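PDB 5I97: conjugal transfer protein from Escherichia coli, which probably forms part of the inner-membrane channel of the pKM101 type IV secretion system for conjugal DNA transfer, this chain being its VirB8 (NTF2-like) domain. Local coordinates for residues A[97-111]-A[121-133]. Sequence-based numbering, arbitrary orientation.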
loop_
_atom_site.group_PDB
_atom_site.type_symbol
_atom_site.label_atom_id
_atom_site.label_comp_id
_atom_site.label_asym_id
_atom_site.label_seq_id
_atom_site.Cartn_x
_atom_site.Cartn_y
_atom_site.Cartn_z
ATOM N N LEU A 97 -19.629 14.910 13.941
ATOM C CA LEU A 97 -20.875 14.229 14.256
ATOM C C LEU A 97 -21.936 15.173 14.768
ATOM O O LEU A 97 -21.659 16.078 15.555
ATOM C CB LEU A 97 -20.655 13.133 15.307
ATOM C CG LEU A 97 -19.775 11.947 14.923
ATOM C CD1 LEU A 97 -19.782 10.915 16.012
ATOM C CD2 LEU A 97 -20.219 11.351 13.603
ATOM N N ASP A 98 -23.159 14.936 14.321
ATOM C CA ASP A 98 -24.333 15.527 14.922
ATOM C C ASP A 98 -25.226 14.360 15.325
ATOM O O ASP A 98 -26.168 14.012 14.624
ATOM C CB ASP A 98 -25.041 16.485 13.965
ATOM C CG ASP A 98 -26.230 17.177 14.607
ATOM O OD1 ASP A 98 -26.443 17.003 15.827
ATOM O OD2 ASP A 98 -26.958 17.902 13.902
ATOM N N LYS A 99 -24.913 13.760 16.466
ATOM C CA LYS A 99 -25.534 12.507 16.871
ATOM C C LYS A 99 -27.059 12.544 17.074
ATOM O O LYS A 99 -27.733 11.601 16.684
ATOM C CB LYS A 99 -24.871 12.018 18.157
ATOM C CG LYS A 99 -23.502 11.407 17.951
ATOM C CD LYS A 99 -22.960 10.761 19.224
ATOM C CE LYS A 99 -23.051 11.692 20.444
ATOM N NZ LYS A 99 -22.401 13.029 20.253
ATOM N N PRO A 100 -27.617 13.627 17.643
ATOM C CA PRO A 100 -29.081 13.624 17.777
ATOM C C PRO A 100 -29.851 13.586 16.460
ATOM O O PRO A 100 -30.999 13.157 16.429
ATOM C CB PRO A 100 -29.367 14.933 18.509
ATOM C CG PRO A 100 -28.146 15.199 19.279
ATOM C CD PRO A 100 -27.014 14.736 18.401
ATOM N N HIS A 101 -29.231 14.014 15.376
ATOM C CA HIS A 101 -29.963 14.106 14.124
ATOM C C HIS A 101 -29.497 13.075 13.117
ATOM O O HIS A 101 -30.021 13.009 12.019
ATOM C CB HIS A 101 -29.833 15.517 13.548
ATOM C CG HIS A 101 -30.181 16.583 14.530
ATOM N ND1 HIS A 101 -29.237 17.416 15.092
ATOM C CD2 HIS A 101 -31.364 16.920 15.098
ATOM C CE1 HIS A 101 -29.828 18.235 15.946
ATOM N NE2 HIS A 101 -31.117 17.950 15.970
ATOM N N GLY A 102 -28.523 12.264 13.502
ATOM C CA GLY A 102 -27.992 11.260 12.609
ATOM C C GLY A 102 -27.386 11.873 11.362
ATOM O O GLY A 102 -27.585 11.371 10.265
ATOM N N VAL A 103 -26.685 12.986 11.529
ATOM C CA VAL A 103 -26.028 13.661 10.421
ATOM C C VAL A 103 -24.538 13.741 10.719
ATOM O O VAL A 103 -24.145 13.996 11.853
ATOM C CB VAL A 103 -26.618 15.061 10.183
ATOM C CG1 VAL A 103 -25.799 15.827 9.185
ATOM C CG2 VAL A 103 -28.050 14.943 9.704
ATOM N N ALA A 104 -23.716 13.462 9.711
ATOM C CA ALA A 104 -22.270 13.493 9.861
ATOM C C ALA A 104 -21.610 14.126 8.643
ATOM O O ALA A 104 -22.095 14.009 7.522
ATOM C CB ALA A 104 -21.735 12.109 10.091
ATOM N N THR A 105 -20.508 14.816 8.883
ATOM C CA THR A 105 -19.726 15.409 7.822
ATOM C C THR A 105 -18.351 14.793 7.806
ATOM O O THR A 105 -17.636 14.843 8.797
ATOM C CB THR A 105 -19.595 16.905 7.999
ATOM O OG1 THR A 105 -20.888 17.498 7.903
ATOM C CG2 THR A 105 -18.694 17.482 6.932
ATOM N N ILE A 106 -17.986 14.186 6.688
ATOM C CA ILE A 106 -16.705 13.511 6.608
ATOM C C ILE A 106 -15.836 14.082 5.486
ATOM O O ILE A 106 -16.216 14.066 4.316
ATOM C CB ILE A 106 -16.902 11.999 6.416
ATOM C CG1 ILE A 106 -17.591 11.424 7.657
ATOM C CG2 ILE A 106 -15.579 11.305 6.148
ATOM C CD1 ILE A 106 -17.669 9.922 7.689
ATOM N N ARG A 107 -14.658 14.571 5.851
ATOM C CA ARG A 107 -13.713 15.069 4.866
ATOM C C ARG A 107 -12.662 14.023 4.580
ATOM O O ARG A 107 -12.004 13.519 5.491
ATOM C CB ARG A 107 -13.078 16.361 5.355
ATOM C CG ARG A 107 -14.061 17.498 5.373
ATOM C CD ARG A 107 -13.409 18.812 5.715
ATOM N NE ARG A 107 -14.332 19.924 5.494
ATOM C CZ ARG A 107 -15.365 20.222 6.276
ATOM N NH1 ARG A 107 -15.648 19.474 7.333
ATOM N NH2 ARG A 107 -16.132 21.263 5.979
ATOM N N PHE A 108 -12.495 13.709 3.300
ATOM C CA PHE A 108 -11.607 12.627 2.938
ATOM C C PHE A 108 -10.853 12.872 1.638
ATOM O O PHE A 108 -11.222 13.705 0.813
ATOM C CB PHE A 108 -12.410 11.312 2.862
ATOM C CG PHE A 108 -13.442 11.268 1.764
ATOM C CD1 PHE A 108 -14.651 11.925 1.900
ATOM C CD2 PHE A 108 -13.234 10.510 0.623
ATOM C CE1 PHE A 108 -15.594 11.874 0.903
ATOM C CE2 PHE A 108 -14.193 10.443 -0.364
ATOM C CZ PHE A 108 -15.365 11.128 -0.228
ATOM N N THR A 109 -9.788 12.107 1.472
ATOM C CA THR A 109 -8.904 12.243 0.340
ATOM C C THR A 109 -8.802 10.931 -0.408
ATOM O O THR A 109 -8.640 9.876 0.197
ATOM C CB THR A 109 -7.510 12.696 0.781
ATOM O OG1 THR A 109 -7.602 14.029 1.283
ATOM C CG2 THR A 109 -6.535 12.681 -0.394
ATOM N N THR A 110 -8.920 11.006 -1.724
ATOM C CA THR A 110 -8.722 9.836 -2.565
ATOM C C THR A 110 -7.426 9.963 -3.360
ATOM O O THR A 110 -7.077 11.038 -3.841
ATOM C CB THR A 110 -9.906 9.615 -3.528
ATOM O OG1 THR A 110 -10.167 10.814 -4.259
ATOM C CG2 THR A 110 -11.147 9.239 -2.744
ATOM N N VAL A 111 -6.712 8.852 -3.469
ATOM C CA VAL A 111 -5.530 8.774 -4.318
ATOM C C VAL A 111 -5.750 7.679 -5.351
ATOM O O VAL A 111 -5.800 6.498 -5.019
ATOM C CB VAL A 111 -4.250 8.473 -3.515
ATOM C CG1 VAL A 111 -3.070 8.271 -4.458
ATOM C CG2 VAL A 111 -3.957 9.594 -2.535
ATOM N N ASP A 121 -1.923 9.140 -9.178
ATOM C CA ASP A 121 -2.462 10.444 -9.562
ATOM C C ASP A 121 -2.373 11.408 -8.368
ATOM O O ASP A 121 -2.041 10.999 -7.258
ATOM C CB ASP A 121 -3.931 10.351 -10.005
ATOM C CG ASP A 121 -4.153 9.424 -11.191
ATOM O OD1 ASP A 121 -3.175 8.901 -11.775
ATOM O OD2 ASP A 121 -5.339 9.219 -11.529
ATOM N N GLN A 122 -2.727 12.669 -8.603
ATOM C CA GLN A 122 -2.750 13.690 -7.570
ATOM C C GLN A 122 -3.986 13.536 -6.685
ATOM O O GLN A 122 -5.069 13.204 -7.179
ATOM C CB GLN A 122 -2.742 15.085 -8.191
ATOM C CG GLN A 122 -1.483 15.419 -8.964
ATOM C CD GLN A 122 -0.263 15.485 -8.061
ATOM O OE1 GLN A 122 0.481 14.513 -7.918
ATOM N NE2 GLN A 122 -0.068 16.631 -7.426
ATOM N N PRO A 123 -3.819 13.756 -5.371
ATOM C CA PRO A 123 -4.911 13.620 -4.405
ATOM C C PRO A 123 -6.095 14.532 -4.711
ATOM O O PRO A 123 -5.920 15.634 -5.221
ATOM C CB PRO A 123 -4.254 14.021 -3.085
ATOM C CG PRO A 123 -2.809 13.678 -3.268
ATOM C CD PRO A 123 -2.519 13.964 -4.706
ATOM N N GLN A 124 -7.293 14.047 -4.406
ATOM C CA GLN A 124 -8.515 14.838 -4.522
ATOM C C GLN A 124 -9.214 14.869 -3.163
ATOM O O GLN A 124 -9.302 13.845 -2.496
ATOM C CB GLN A 124 -9.442 14.256 -5.590
ATOM C CG GLN A 124 -8.940 14.425 -7.010
ATOM C CD GLN A 124 -9.730 13.583 -7.974
ATOM O OE1 GLN A 124 -9.814 12.359 -7.828
ATOM N NE2 GLN A 124 -10.364 14.232 -8.933
ATOM N N ARG A 125 -9.688 16.036 -2.740
ATOM C CA ARG A 125 -10.289 16.152 -1.409
ATOM C C ARG A 125 -11.793 16.330 -1.517
ATOM O O ARG A 125 -12.279 17.061 -2.384
ATOM C CB ARG A 125 -9.669 17.306 -0.621
ATOM C CG ARG A 125 -8.184 17.076 -0.328
ATOM C CD ARG A 125 -7.514 18.153 0.553
ATOM N NE ARG A 125 -7.689 17.850 1.978
ATOM C CZ ARG A 125 -6.749 18.012 2.907
ATOM N NH1 ARG A 125 -5.561 18.500 2.581
ATOM N NH2 ARG A 125 -6.998 17.691 4.171
ATOM N N TRP A 126 -12.536 15.644 -0.654
ATOM C CA TRP A 126 -13.994 15.661 -0.745
ATOM C C TRP A 126 -14.695 15.882 0.590
ATOM O O TRP A 126 -14.123 15.658 1.653
ATOM C CB TRP A 126 -14.496 14.348 -1.335
ATOM C CG TRP A 126 -13.749 13.866 -2.524
ATOM C CD1 TRP A 126 -12.638 13.079 -2.527
ATOM C CD2 TRP A 126 -14.068 14.104 -3.897
ATOM N NE1 TRP A 126 -12.241 12.828 -3.804
ATOM C CE2 TRP A 126 -13.111 13.445 -4.671
ATOM C CE3 TRP A 126 -15.089 14.815 -4.543
ATOM C CZ2 TRP A 126 -13.116 13.476 -6.063
ATOM C CZ3 TRP A 126 -15.100 14.844 -5.925
ATOM C CH2 TRP A 126 -14.119 14.181 -6.671
ATOM N N ILE A 127 -15.959 16.279 0.522
ATOM C CA ILE A 127 -16.804 16.356 1.707
ATOM C C ILE A 127 -18.009 15.439 1.528
ATOM O O ILE A 127 -18.744 15.553 0.548
ATOM C CB ILE A 127 -17.295 17.783 1.975
ATOM C CG1 ILE A 127 -16.125 18.766 1.958
ATOM C CG2 ILE A 127 -18.030 17.849 3.298
ATOM C CD1 ILE A 127 -16.538 20.215 2.072
ATOM N N ALA A 128 -18.217 14.541 2.481
ATOM C CA ALA A 128 -19.379 13.667 2.467
ATOM C C ALA A 128 -20.369 14.061 3.562
ATOM O O ALA A 128 -20.044 14.015 4.750
ATOM C CB ALA A 128 -18.955 12.225 2.639
ATOM N N ILE A 129 -21.559 14.491 3.150
ATOM C CA ILE A 129 -22.647 14.774 4.086
ATOM C C ILE A 129 -23.563 13.561 4.197
ATOM O O ILE A 129 -24.207 13.172 3.232
ATOM C CB ILE A 129 -23.479 15.993 3.654
ATOM C CG1 ILE A 129 -22.578 17.201 3.381
ATOM C CG2 ILE A 129 -24.550 16.301 4.692
ATOM C CD1 ILE A 129 -21.797 17.665 4.576
ATOM N N MET A 130 -23.635 12.970 5.376
ATOM C CA MET A 130 -24.299 11.685 5.511
ATOM C C MET A 130 -25.423 11.719 6.530
ATOM O O MET A 130 -25.320 12.379 7.558
ATOM C CB MET A 130 -23.278 10.622 5.912
ATOM C CG MET A 130 -21.976 10.697 5.134
ATOM S SD MET A 130 -20.765 9.522 5.732
ATOM C CE MET A 130 -21.647 7.977 5.529
ATOM N N GLY A 131 -26.497 10.998 6.239
ATOM C CA GLY A 131 -27.537 10.743 7.217
ATOM C C GLY A 131 -27.421 9.291 7.633
ATOM O O GLY A 131 -27.154 8.438 6.796
ATOM N N TYR A 132 -27.556 9.006 8.921
ATOM C CA TYR A 132 -27.433 7.636 9.386
ATOM C C TYR A 132 -28.347 7.312 10.571
ATOM O O TYR A 132 -28.948 8.194 11.181
ATOM C CB TYR A 132 -25.984 7.332 9.754
ATOM C CG TYR A 132 -25.495 8.051 10.980
ATOM C CD1 TYR A 132 -25.035 9.350 10.902
ATOM C CD2 TYR A 132 -25.498 7.431 12.222
ATOM C CE1 TYR A 132 -24.592 10.013 12.022
ATOM C CE2 TYR A 132 -25.060 8.080 13.339
ATOM C CZ TYR A 132 -24.608 9.369 13.239
ATOM O OH TYR A 132 -24.158 10.026 14.363
ATOM N N GLU A 133 -28.553 6.014 10.770
ATOM C CA GLU A 133 -29.397 5.482 11.833
ATOM C C GLU A 133 -29.071 4.005 12.029
ATOM O O GLU A 133 -28.440 3.393 11.167
ATOM C CB GLU A 133 -30.876 5.658 11.487
ATOM C CG GLU A 133 -31.307 4.938 10.220
ATOM C CD GLU A 133 -32.791 5.074 9.949
ATOM O OE1 GLU A 133 -33.395 6.063 10.414
ATOM O OE2 GLU A 133 -33.356 4.190 9.270
#
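Trp126 and Phe108 face each other in an offset stack, the five-membered ring of the indole inclined 28° to the phenyl plane, while Trp126 CB sits over one phenyl face, 3.5 Å from Phe108 CZ. Phe108 reaches this partner because its CG stands between backbone N and carbonyl carbon (chi1 66°), which leans the ring across toward strand 124-133. At the indole edge, in the ring plane, Thr110 OG1 accepts a bond from Trp126 NE1 (2.9 Å, 163° at the hydrogen); threonine suits the spot, offering an acceptor as well as a methyl. Cut back to an alanine, Trp126 would keep the CB over the phenyl face, but would probably lose the stacked indole and leave Thr110 OG1 without its NE1 donor. Farther along, Gly102 CA lies over one face of Tyr132, 3.9 Å from the ring centroid; glycine suits this place, since a CB would fall against Tyr132 O and phi is positive. The tyrosine hydroxyl bonds Asp30, tying the hairpin to helix 27-42. On the face carrying Phe108 and Trp126, Ile106 CD1 meets Met130 SD at 3.7 Å; the flexible thioether also touches Leu34 and Tyr37 of that helix, whereas Trp126 reaches strand 151-160. Antiparallel backbone bonds pair Ala104 with Met130, Ile106 with Ala128, Phe108 with Trp126 and Thr110 with Gln124, setting the register; the NE1 bond then fixes the indole's turn against Phe108.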